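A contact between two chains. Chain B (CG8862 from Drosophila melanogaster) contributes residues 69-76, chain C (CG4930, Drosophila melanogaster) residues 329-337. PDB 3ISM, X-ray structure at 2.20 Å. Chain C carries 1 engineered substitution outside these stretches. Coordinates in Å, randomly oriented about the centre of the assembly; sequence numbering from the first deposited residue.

Chain B (69-76) DRSKCDFK
Chain C (329-337) SDYYDNEDP

Two segments meet without strand pairing, through side chains and, on chain C, a backbone carbonyl that accepts from arginine. On chain B a short 3-10 segment, residues 70-72, runs into an extended tail through Phe75(B) (phi/psi -72/126). Chain C lays down two type I turns, Ser329(C) to Tyr332(C) and Asp333(C) to Asp336(C). The closest CA atoms, those of Asp74(B) and Tyr331(C), are 8.3 Å apart, room enough for aromatic rings between the backbones.

The polar half rests on Arg70(B), whose CA-to-CB bond points toward chain C and whose chi1 to chi3 are t, t, p. Its guanidinium meets Asp336(C), chi1 m, in a two-pronged salt bridge: NH1 of Arg70(B) donates to OD1 of Asp336(C) at 3.0 Å and NH2 of Arg70(B) to OD2 of Asp336(C) at 3.0 Å. NH2 of Arg70(B) also donates to O of Tyr331(C) at 2.8 Å. O of Tyr331(C) and OD2 of Asp336(C) lie at the guanidinium edge, near its plane, where the N-H bonds point. One water extends the pattern, accepting from NE of Arg70(B) at 3.1 Å and donating to O of Tyr331(C) at 2.5 Å.

Each partner is locally braced. The backbone N of Asp333(C) donates to OD2 of Asp336(C) at 2.8 Å, so that oxygen serves its own turn and the arginine together. N of Tyr331(C) donates to OG of Ser329(C) at 3.0 Å, while N of Cys73(B) reaches O of Arg70(B) at 3.1 Å.

The aromatic half pairs Phe75(B), chi1 m and chi2 -84°, with Tyr331(C), chi1 m and chi2 -95°. The phenylalanine presents its edge to the tyrosine face, with centroids 4.8 Å apart and planes at 72°; CD2 of Phe75(B) lies 3.5 Å from CZ of Tyr331(C). At the tyrosine's own edge, O of Cys73(B) sits 3.5 Å from CE1 of Tyr331(C). Tyr331(C) thus joins both halves, offering its carbonyl to arginine and its ring to phenylalanine.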

# COMPACT_ATOMS: atom_id res chain seq x y z
N ASP B 69 -29.96 15.71 -13.49
CA ASP B 69 -30.79 14.88 -12.63
C ASP B 69 -29.93 13.73 -12.10
O ASP B 69 -29.65 12.77 -12.82
CB ASP B 69 -32.00 14.33 -13.41
CG ASP B 69 -33.07 13.73 -12.49
OD1 ASP B 69 -32.86 13.65 -11.26
OD2 ASP B 69 -34.14 13.33 -13.03
N ARG B 70 -29.54 13.85 -10.83
CA ARG B 70 -28.69 12.85 -10.18
C ARG B 70 -29.41 11.51 -10.01
O ARG B 70 -28.75 10.47 -9.81
CB ARG B 70 -28.14 13.36 -8.84
CG ARG B 70 -26.78 12.75 -8.49
CD ARG B 70 -26.28 13.11 -7.09
NE ARG B 70 -26.92 12.33 -6.03
CZ ARG B 70 -27.64 12.85 -5.04
NH1 ARG B 70 -27.81 14.16 -4.96
NH2 ARG B 70 -28.19 12.07 -4.13
N SER B 71 -30.73 11.53 -10.14
CA SER B 71 -31.55 10.32 -9.98
C SER B 71 -31.42 9.38 -11.18
O SER B 71 -31.80 8.21 -11.11
CB SER B 71 -33.03 10.69 -9.75
OG SER B 71 -33.70 11.00 -10.97
N LYS B 72 -30.87 9.89 -12.28
CA LYS B 72 -30.62 9.07 -13.47
C LYS B 72 -29.30 8.32 -13.37
O LYS B 72 -28.96 7.54 -14.27
CB LYS B 72 -30.69 9.90 -14.76
CG LYS B 72 -31.99 10.71 -14.94
CD LYS B 72 -32.48 10.65 -16.38
CE LYS B 72 -33.60 11.65 -16.65
NZ LYS B 72 -33.12 12.90 -17.32
N CYS B 73 -28.56 8.55 -12.28
CA CYS B 73 -27.21 7.99 -12.10
C CYS B 73 -27.15 6.77 -11.20
O CYS B 73 -27.67 6.79 -10.08
CB CYS B 73 -26.29 9.04 -11.50
SG CYS B 73 -26.29 10.59 -12.33
N ASP B 74 -26.47 5.73 -11.67
CA ASP B 74 -26.31 4.50 -10.91
C ASP B 74 -24.84 4.09 -10.80
O ASP B 74 -24.03 4.40 -11.68
CB ASP B 74 -27.11 3.35 -11.53
CG ASP B 74 -28.58 3.68 -11.67
OD1 ASP B 74 -29.25 3.92 -10.63
OD2 ASP B 74 -29.07 3.70 -12.83
N PHE B 75 -24.52 3.39 -9.72
CA PHE B 75 -23.18 2.89 -9.47
C PHE B 75 -22.90 1.74 -10.44
O PHE B 75 -23.67 0.79 -10.52
CB PHE B 75 -23.05 2.43 -8.02
CG PHE B 75 -23.25 3.53 -7.00
CD1 PHE B 75 -22.21 4.36 -6.64
CD2 PHE B 75 -24.48 3.71 -6.38
CE1 PHE B 75 -22.37 5.36 -5.70
CE2 PHE B 75 -24.66 4.71 -5.44
CZ PHE B 75 -23.60 5.54 -5.10
N LYS B 76 -21.81 1.85 -11.18
CA LYS B 76 -21.52 0.89 -12.25
C LYS B 76 -20.04 0.58 -12.35
O LYS B 76 -19.20 1.45 -12.06
CB LYS B 76 -22.04 1.42 -13.59
CG LYS B 76 -21.50 2.77 -14.03
CD LYS B 76 -22.59 3.60 -14.74
CE LYS B 76 -22.13 5.04 -15.06
NZ LYS B 76 -21.17 5.60 -14.06
N SER C 329 -30.11 4.63 2.40
CA SER C 329 -29.36 4.34 1.18
C SER C 329 -28.12 5.23 0.93
O SER C 329 -28.09 6.42 1.31
CB SER C 329 -30.31 4.41 -0.01
OG SER C 329 -29.61 4.49 -1.23
N ASP C 330 -27.11 4.66 0.28
CA ASP C 330 -25.90 5.39 -0.07
C ASP C 330 -26.03 6.16 -1.38
O ASP C 330 -25.06 6.75 -1.85
CB ASP C 330 -24.65 4.48 -0.04
CG ASP C 330 -24.58 3.47 -1.19
OD1 ASP C 330 -23.53 2.79 -1.29
OD2 ASP C 330 -25.55 3.34 -1.98
N TYR C 331 -27.23 6.16 -1.95
CA TYR C 331 -27.53 7.02 -3.09
C TYR C 331 -27.74 8.47 -2.67
O TYR C 331 -27.86 9.36 -3.53
CB TYR C 331 -28.77 6.53 -3.83
CG TYR C 331 -28.49 5.47 -4.85
CD1 TYR C 331 -28.30 5.81 -6.18
CD2 TYR C 331 -28.42 4.13 -4.49
CE1 TYR C 331 -28.04 4.84 -7.14
CE2 TYR C 331 -28.17 3.15 -5.44
CZ TYR C 331 -27.97 3.51 -6.75
OH TYR C 331 -27.72 2.55 -7.70
N TYR C 332 -27.78 8.71 -1.35
CA TYR C 332 -28.10 10.01 -0.79
C TYR C 332 -27.19 10.46 0.37
O TYR C 332 -26.53 9.63 1.01
CB TYR C 332 -29.56 10.02 -0.33
CG TYR C 332 -30.52 9.45 -1.34
CD1 TYR C 332 -30.94 8.11 -1.25
CD2 TYR C 332 -30.99 10.22 -2.40
CE1 TYR C 332 -31.84 7.59 -2.17
CE2 TYR C 332 -31.88 9.69 -3.33
CZ TYR C 332 -32.29 8.38 -3.21
OH TYR C 332 -33.16 7.86 -4.14
N ASP C 333 -27.17 11.76 0.64
CA ASP C 333 -26.52 12.31 1.84
C ASP C 333 -27.32 13.45 2.49
O ASP C 333 -28.46 13.71 2.11
CB ASP C 333 -25.08 12.76 1.52
CG ASP C 333 -25.00 13.80 0.40
OD1 ASP C 333 -25.93 14.64 0.24
OD2 ASP C 333 -23.97 13.78 -0.32
N ASN C 334 -26.70 14.14 3.45
CA ASN C 334 -27.31 15.25 4.20
C ASN C 334 -28.04 16.33 3.41
O ASN C 334 -29.17 16.68 3.74
CB ASN C 334 -26.26 15.93 5.08
CG ASN C 334 -26.19 15.33 6.46
OD1 ASN C 334 -26.88 14.34 6.75
ND2 ASN C 334 -25.36 15.91 7.33
N GLU C 335 -27.39 16.87 2.38
CA GLU C 335 -27.91 18.00 1.61
C GLU C 335 -29.16 17.66 0.80
O GLU C 335 -29.91 18.55 0.41
CB GLU C 335 -26.82 18.57 0.70
CG GLU C 335 -25.81 19.45 1.43
CD GLU C 335 -24.81 20.12 0.49
OE1 GLU C 335 -24.05 19.39 -0.18
OE2 GLU C 335 -24.79 21.36 0.43
N ASP C 336 -29.39 16.37 0.57
CA ASP C 336 -30.57 15.90 -0.16
C ASP C 336 -31.87 16.14 0.63
O ASP C 336 -31.89 15.97 1.85
CB ASP C 336 -30.41 14.42 -0.53
CG ASP C 336 -29.27 14.18 -1.51
OD1 ASP C 336 -29.06 15.04 -2.39
OD2 ASP C 336 -28.59 13.14 -1.40
N PRO C 337 -32.94 16.55 -0.08
CA PRO C 337 -34.23 16.82 0.58
C PRO C 337 -34.95 15.54 0.98
O PRO C 337 -35.09 14.63 0.16
CB PRO C 337 -35.03 17.57 -0.50
CG PRO C 337 -34.44 17.11 -1.80
CD PRO C 337 -33.00 16.77 -1.54
O HOH W 1 -27.16 9.26 -5.97